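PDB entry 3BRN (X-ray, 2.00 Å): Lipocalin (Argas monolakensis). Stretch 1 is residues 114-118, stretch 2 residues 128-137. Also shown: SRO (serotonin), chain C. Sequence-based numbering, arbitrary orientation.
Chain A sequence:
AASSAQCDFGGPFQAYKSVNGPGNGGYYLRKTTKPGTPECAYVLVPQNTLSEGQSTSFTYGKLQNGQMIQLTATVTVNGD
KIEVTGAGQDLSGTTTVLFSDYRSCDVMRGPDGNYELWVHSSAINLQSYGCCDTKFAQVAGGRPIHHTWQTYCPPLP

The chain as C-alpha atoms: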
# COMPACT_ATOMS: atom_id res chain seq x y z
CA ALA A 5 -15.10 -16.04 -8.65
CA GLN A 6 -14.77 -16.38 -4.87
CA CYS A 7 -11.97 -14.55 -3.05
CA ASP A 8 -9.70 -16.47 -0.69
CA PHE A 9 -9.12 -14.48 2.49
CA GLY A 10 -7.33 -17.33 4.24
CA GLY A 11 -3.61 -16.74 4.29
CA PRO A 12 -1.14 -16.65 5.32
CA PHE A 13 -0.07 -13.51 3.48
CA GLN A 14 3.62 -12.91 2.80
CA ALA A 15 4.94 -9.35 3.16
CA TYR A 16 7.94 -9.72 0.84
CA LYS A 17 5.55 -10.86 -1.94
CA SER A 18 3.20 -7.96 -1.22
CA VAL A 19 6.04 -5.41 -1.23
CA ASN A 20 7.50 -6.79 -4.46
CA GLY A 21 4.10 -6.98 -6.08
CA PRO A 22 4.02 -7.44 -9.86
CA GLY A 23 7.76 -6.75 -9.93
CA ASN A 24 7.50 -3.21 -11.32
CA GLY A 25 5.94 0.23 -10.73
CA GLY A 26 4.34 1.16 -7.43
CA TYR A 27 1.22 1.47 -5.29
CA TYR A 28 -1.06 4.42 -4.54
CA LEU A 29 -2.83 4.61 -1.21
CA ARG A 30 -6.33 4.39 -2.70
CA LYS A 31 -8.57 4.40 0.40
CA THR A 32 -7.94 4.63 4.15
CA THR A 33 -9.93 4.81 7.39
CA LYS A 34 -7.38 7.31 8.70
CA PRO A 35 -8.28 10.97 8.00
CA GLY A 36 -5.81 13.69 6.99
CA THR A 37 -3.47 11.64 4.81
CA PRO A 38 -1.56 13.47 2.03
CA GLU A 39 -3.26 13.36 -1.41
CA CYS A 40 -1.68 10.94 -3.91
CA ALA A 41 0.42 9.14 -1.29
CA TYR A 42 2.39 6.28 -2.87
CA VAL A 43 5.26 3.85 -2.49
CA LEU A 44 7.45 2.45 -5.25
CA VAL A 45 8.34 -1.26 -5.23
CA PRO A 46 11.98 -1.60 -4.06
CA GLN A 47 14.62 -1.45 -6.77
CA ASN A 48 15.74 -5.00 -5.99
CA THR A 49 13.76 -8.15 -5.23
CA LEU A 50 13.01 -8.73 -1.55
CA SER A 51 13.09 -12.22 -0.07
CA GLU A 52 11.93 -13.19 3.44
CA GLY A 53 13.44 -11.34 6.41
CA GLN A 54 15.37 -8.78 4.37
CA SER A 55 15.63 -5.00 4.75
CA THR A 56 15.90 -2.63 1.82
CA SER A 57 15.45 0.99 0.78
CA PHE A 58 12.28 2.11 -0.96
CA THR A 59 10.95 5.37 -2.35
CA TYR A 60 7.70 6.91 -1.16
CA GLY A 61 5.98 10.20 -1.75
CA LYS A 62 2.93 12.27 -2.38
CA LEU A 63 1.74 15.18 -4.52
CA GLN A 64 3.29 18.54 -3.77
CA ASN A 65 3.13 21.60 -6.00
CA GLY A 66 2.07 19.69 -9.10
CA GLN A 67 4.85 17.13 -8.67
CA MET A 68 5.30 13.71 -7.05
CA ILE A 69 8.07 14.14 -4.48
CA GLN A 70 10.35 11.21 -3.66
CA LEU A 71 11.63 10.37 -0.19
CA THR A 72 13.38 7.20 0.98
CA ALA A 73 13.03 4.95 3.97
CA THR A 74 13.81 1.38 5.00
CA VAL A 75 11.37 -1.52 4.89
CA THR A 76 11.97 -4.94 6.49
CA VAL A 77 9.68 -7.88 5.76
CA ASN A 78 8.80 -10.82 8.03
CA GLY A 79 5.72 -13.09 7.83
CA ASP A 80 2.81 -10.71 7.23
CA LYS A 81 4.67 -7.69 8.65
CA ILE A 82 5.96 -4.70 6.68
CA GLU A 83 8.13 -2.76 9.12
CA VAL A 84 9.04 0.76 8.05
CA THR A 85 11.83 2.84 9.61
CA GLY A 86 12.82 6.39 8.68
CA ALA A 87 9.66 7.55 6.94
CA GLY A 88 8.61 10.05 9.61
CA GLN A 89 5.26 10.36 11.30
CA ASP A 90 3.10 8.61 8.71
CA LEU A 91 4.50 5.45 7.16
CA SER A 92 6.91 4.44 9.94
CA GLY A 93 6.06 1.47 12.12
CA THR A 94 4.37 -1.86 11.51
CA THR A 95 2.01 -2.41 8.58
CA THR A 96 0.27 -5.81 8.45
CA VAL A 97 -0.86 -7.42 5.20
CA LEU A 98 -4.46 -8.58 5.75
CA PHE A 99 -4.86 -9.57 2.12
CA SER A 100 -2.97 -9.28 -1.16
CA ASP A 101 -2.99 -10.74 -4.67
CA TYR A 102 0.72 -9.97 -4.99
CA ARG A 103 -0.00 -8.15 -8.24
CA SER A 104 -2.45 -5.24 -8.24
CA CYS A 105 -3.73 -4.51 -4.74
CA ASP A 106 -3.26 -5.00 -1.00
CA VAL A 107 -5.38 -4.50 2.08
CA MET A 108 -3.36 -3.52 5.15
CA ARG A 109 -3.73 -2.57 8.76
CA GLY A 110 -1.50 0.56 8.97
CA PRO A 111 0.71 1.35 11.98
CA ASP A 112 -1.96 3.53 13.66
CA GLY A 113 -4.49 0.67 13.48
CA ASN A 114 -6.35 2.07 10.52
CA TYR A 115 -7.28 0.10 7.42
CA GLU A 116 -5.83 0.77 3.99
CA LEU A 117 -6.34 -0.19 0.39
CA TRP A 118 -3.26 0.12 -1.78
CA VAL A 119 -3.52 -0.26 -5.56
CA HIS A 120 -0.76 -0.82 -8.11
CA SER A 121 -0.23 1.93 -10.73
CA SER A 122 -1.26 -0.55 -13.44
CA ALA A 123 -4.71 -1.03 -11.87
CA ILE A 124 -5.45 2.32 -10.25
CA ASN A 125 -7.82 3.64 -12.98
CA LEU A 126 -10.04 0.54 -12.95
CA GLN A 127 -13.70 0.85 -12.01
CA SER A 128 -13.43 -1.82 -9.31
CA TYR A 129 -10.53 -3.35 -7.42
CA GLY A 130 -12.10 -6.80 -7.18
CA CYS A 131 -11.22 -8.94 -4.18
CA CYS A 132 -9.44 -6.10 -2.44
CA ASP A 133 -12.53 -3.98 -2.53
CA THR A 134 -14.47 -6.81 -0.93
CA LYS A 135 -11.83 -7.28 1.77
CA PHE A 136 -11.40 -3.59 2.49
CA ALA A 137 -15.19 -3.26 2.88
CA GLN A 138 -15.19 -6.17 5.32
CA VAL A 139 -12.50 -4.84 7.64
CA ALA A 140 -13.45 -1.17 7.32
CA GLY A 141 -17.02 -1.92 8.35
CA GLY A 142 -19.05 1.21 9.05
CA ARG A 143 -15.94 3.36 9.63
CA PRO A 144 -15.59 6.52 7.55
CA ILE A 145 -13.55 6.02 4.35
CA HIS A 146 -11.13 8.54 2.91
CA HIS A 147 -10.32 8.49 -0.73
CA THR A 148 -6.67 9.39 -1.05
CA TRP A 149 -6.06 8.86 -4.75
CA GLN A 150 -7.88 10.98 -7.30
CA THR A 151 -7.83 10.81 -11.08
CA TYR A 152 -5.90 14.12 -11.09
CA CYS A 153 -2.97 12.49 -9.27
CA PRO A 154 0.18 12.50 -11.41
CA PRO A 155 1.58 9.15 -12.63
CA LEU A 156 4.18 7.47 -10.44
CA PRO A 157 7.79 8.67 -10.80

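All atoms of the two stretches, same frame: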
# COMPACT_ATOMS: atom_id res chain seq x y z
N ASN A 114 -5.43 1.81 11.59
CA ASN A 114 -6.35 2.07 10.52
C ASN A 114 -6.28 1.02 9.40
O ASN A 114 -5.34 0.31 9.32
CB ASN A 114 -6.04 3.44 9.96
CG ASN A 114 -4.67 3.52 9.39
OD1 ASN A 114 -3.71 3.47 10.09
ND2 ASN A 114 -4.60 3.56 8.12
N TYR A 115 -7.30 0.95 8.57
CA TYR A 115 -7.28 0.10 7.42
C TYR A 115 -6.98 0.83 6.13
O TYR A 115 -7.36 1.93 5.97
CB TYR A 115 -8.56 -0.73 7.31
CG TYR A 115 -8.80 -1.54 8.54
CD1 TYR A 115 -8.03 -2.62 8.79
CD2 TYR A 115 -9.73 -1.17 9.47
CE1 TYR A 115 -8.20 -3.34 9.90
CE2 TYR A 115 -9.91 -1.89 10.60
CZ TYR A 115 -9.14 -2.98 10.81
OH TYR A 115 -9.24 -3.74 11.90
N GLU A 116 -6.36 0.14 5.19
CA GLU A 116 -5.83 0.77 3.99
C GLU A 116 -6.01 -0.11 2.78
O GLU A 116 -5.73 -1.31 2.82
CB GLU A 116 -4.33 1.04 4.16
CG GLU A 116 -4.01 2.02 5.30
CD GLU A 116 -2.52 2.23 5.49
OE1 GLU A 116 -1.72 1.45 4.92
OE2 GLU A 116 -2.15 3.12 6.29
N LEU A 117 -6.35 0.51 1.66
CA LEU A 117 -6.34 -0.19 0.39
C LEU A 117 -5.27 0.45 -0.48
O LEU A 117 -5.35 1.64 -0.79
CB LEU A 117 -7.71 -0.05 -0.29
CG LEU A 117 -7.84 -0.56 -1.73
CD1 LEU A 117 -7.61 -2.05 -1.81
CD2 LEU A 117 -9.22 -0.20 -2.28
N TRP A 118 -4.31 -0.33 -0.90
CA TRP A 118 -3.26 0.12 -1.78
C TRP A 118 -3.45 -0.50 -3.14
O TRP A 118 -3.77 -1.64 -3.23
CB TRP A 118 -1.91 -0.20 -1.21
CG TRP A 118 -1.53 0.47 0.02
CD1 TRP A 118 -1.92 0.15 1.24
CD2 TRP A 118 -0.67 1.58 0.15
NE1 TRP A 118 -1.37 0.97 2.14
CE2 TRP A 118 -0.59 1.88 1.50
CE3 TRP A 118 0.04 2.37 -0.74
CZ2 TRP A 118 0.19 2.90 1.98
CZ3 TRP A 118 0.79 3.38 -0.25
CH2 TRP A 118 0.87 3.64 1.08
N SER A 128 -13.28 -1.04 -10.53
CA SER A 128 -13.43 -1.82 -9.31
C SER A 128 -12.15 -2.60 -9.04
O SER A 128 -11.52 -3.10 -9.97
CB SER A 128 -14.62 -2.79 -9.42
OG SER A 128 -14.32 -3.85 -10.30
N TYR A 129 -11.79 -2.72 -7.77
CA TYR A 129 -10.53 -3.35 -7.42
C TYR A 129 -10.71 -4.80 -6.99
O TYR A 129 -9.85 -5.39 -6.33
CB TYR A 129 -9.80 -2.51 -6.36
CG TYR A 129 -9.60 -1.05 -6.78
CD1 TYR A 129 -8.79 -0.73 -7.87
CD2 TYR A 129 -10.20 -0.01 -6.08
CE1 TYR A 129 -8.60 0.59 -8.25
CE2 TYR A 129 -10.03 1.30 -6.45
CZ TYR A 129 -9.24 1.60 -7.55
OH TYR A 129 -9.04 2.92 -7.91
N GLY A 130 -11.85 -5.38 -7.36
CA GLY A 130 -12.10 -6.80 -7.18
C GLY A 130 -12.04 -7.28 -5.74
O GLY A 130 -12.75 -6.77 -4.88
N CYS A 131 -11.24 -8.31 -5.50
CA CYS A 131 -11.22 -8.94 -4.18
C CYS A 131 -10.74 -8.02 -3.08
O CYS A 131 -11.05 -8.23 -1.93
CB CYS A 131 -10.38 -10.21 -4.20
SG CYS A 131 -11.28 -11.59 -4.92
N CYS A 132 -9.93 -7.04 -3.44
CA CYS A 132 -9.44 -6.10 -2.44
C CYS A 132 -10.54 -5.17 -1.99
O CYS A 132 -10.53 -4.75 -0.85
CB CYS A 132 -8.25 -5.30 -2.94
SG CYS A 132 -6.75 -6.25 -3.06
N ASP A 133 -11.42 -4.82 -2.88
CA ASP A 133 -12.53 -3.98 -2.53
C ASP A 133 -13.40 -4.74 -1.54
O ASP A 133 -13.79 -4.24 -0.56
CB ASP A 133 -13.33 -3.60 -3.75
CG ASP A 133 -13.06 -2.21 -4.22
OD1 ASP A 133 -12.66 -1.38 -3.43
OD2 ASP A 133 -13.28 -1.95 -5.40
N THR A 134 -13.67 -5.99 -1.83
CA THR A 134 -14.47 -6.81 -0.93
C THR A 134 -13.83 -6.93 0.45
O THR A 134 -14.54 -6.98 1.46
CB THR A 134 -14.70 -8.23 -1.51
OG1 THR A 134 -15.31 -8.13 -2.80
CG2 THR A 134 -15.58 -9.04 -0.59
N LYS A 135 -12.51 -7.07 0.50
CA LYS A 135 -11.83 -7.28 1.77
C LYS A 135 -11.79 -5.98 2.55
O LYS A 135 -11.98 -5.95 3.77
CB LYS A 135 -10.41 -7.82 1.54
CG LYS A 135 -9.55 -7.91 2.79
CD LYS A 135 -9.96 -9.08 3.68
CE LYS A 135 -9.15 -9.08 4.97
NZ LYS A 135 -9.46 -10.32 5.76
N PHE A 136 -11.49 -4.90 1.84
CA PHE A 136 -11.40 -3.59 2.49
C PHE A 136 -12.75 -3.21 3.10
O PHE A 136 -12.83 -2.77 4.26
CB PHE A 136 -10.88 -2.53 1.50
CG PHE A 136 -10.85 -1.13 2.07
CD1 PHE A 136 -9.86 -0.76 2.98
CD2 PHE A 136 -11.88 -0.23 1.81
CE1 PHE A 136 -9.85 0.50 3.57
CE2 PHE A 136 -11.88 1.04 2.40
CZ PHE A 136 -10.85 1.40 3.28
N ALA A 137 -13.82 -3.47 2.36
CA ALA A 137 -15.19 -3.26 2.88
C ALA A 137 -15.45 -4.08 4.12
O ALA A 137 -16.02 -3.58 5.09
CB ALA A 137 -16.25 -3.56 1.81
OH SRO C . 7.38 -0.63 0.79
CZ3 SRO C . 6.15 -0.51 1.38
CH2 SRO C . 6.09 0.03 2.66
CZ2 SRO C . 4.86 0.29 3.26
CE2 SRO C . 3.72 -0.08 2.56
NE1 SRO C . 2.39 -0.05 2.82
CD1 SRO C . 1.71 -0.52 1.75
CG SRO C . 2.63 -0.90 0.77
CD2 SRO C . 3.89 -0.64 1.30
CE3 SRO C . 5.06 -0.84 0.74
CB SRO C . 2.30 -1.52 -0.57
CA SRO C . 2.80 -2.97 -0.62
NZ SRO C . 2.61 -3.48 -1.99

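This is a small, apolar strand-to-helix contact in which one leucine, L117, fills the space beneath a helical turn and no hydrogen bond crosses between the stretches. Strand 115-118 and helix 131-137 run nearly antiparallel, at 171°, with their axes 8.9 Å apart at closest approach. That spacing leaves room for side chains between the backbones, and the nearest CA pair, L117 CA to F136 CA, is 6.4 Å apart.

Strand alternation sorts the residues. Y115 and L117 direct their CA-to-CB bonds toward the helix, whereas those of E116 and W118 point away. On the other side, E116 OE1 accepts a hydrogen bond from W118 NE1 at 2.8 Å and E116 OE2 one from N114 ND2 at 3.1 Å, so the carboxylate is engaged away from the helix. W118 also meets serotonin there, its CE2 lying 3.3 Å from SRO CD1, with the ligand atom over one face of the indole.

Helix periodicity supplies the matching surface: C132 and F136, four residues apart and linked by the F136 N to C132 O hydrogen bond of 2.9 Å, both point toward the strand. L117 CD1 packs 3.5 Å from C132 CB, while L117 CB sits over one face of the F136 ring, 4.0 Å from F136 CD1. The edge of that ring reaches the strand backbone, with F136 CE1 3.7 Å from Y115 O. Y115 adds its CB, 4.1 Å from F136 CE1, before its ring leads away.

Before the helix, Y129 extends the apolar patch, its CD2 3.9 Å from L117 CD2. Its backbone is tied to the first turn: Y129 N donates to D133 OD2 at 2.9 Å. G130, at the N-cap position, has a phi of 59°, a conformation that favours glycine.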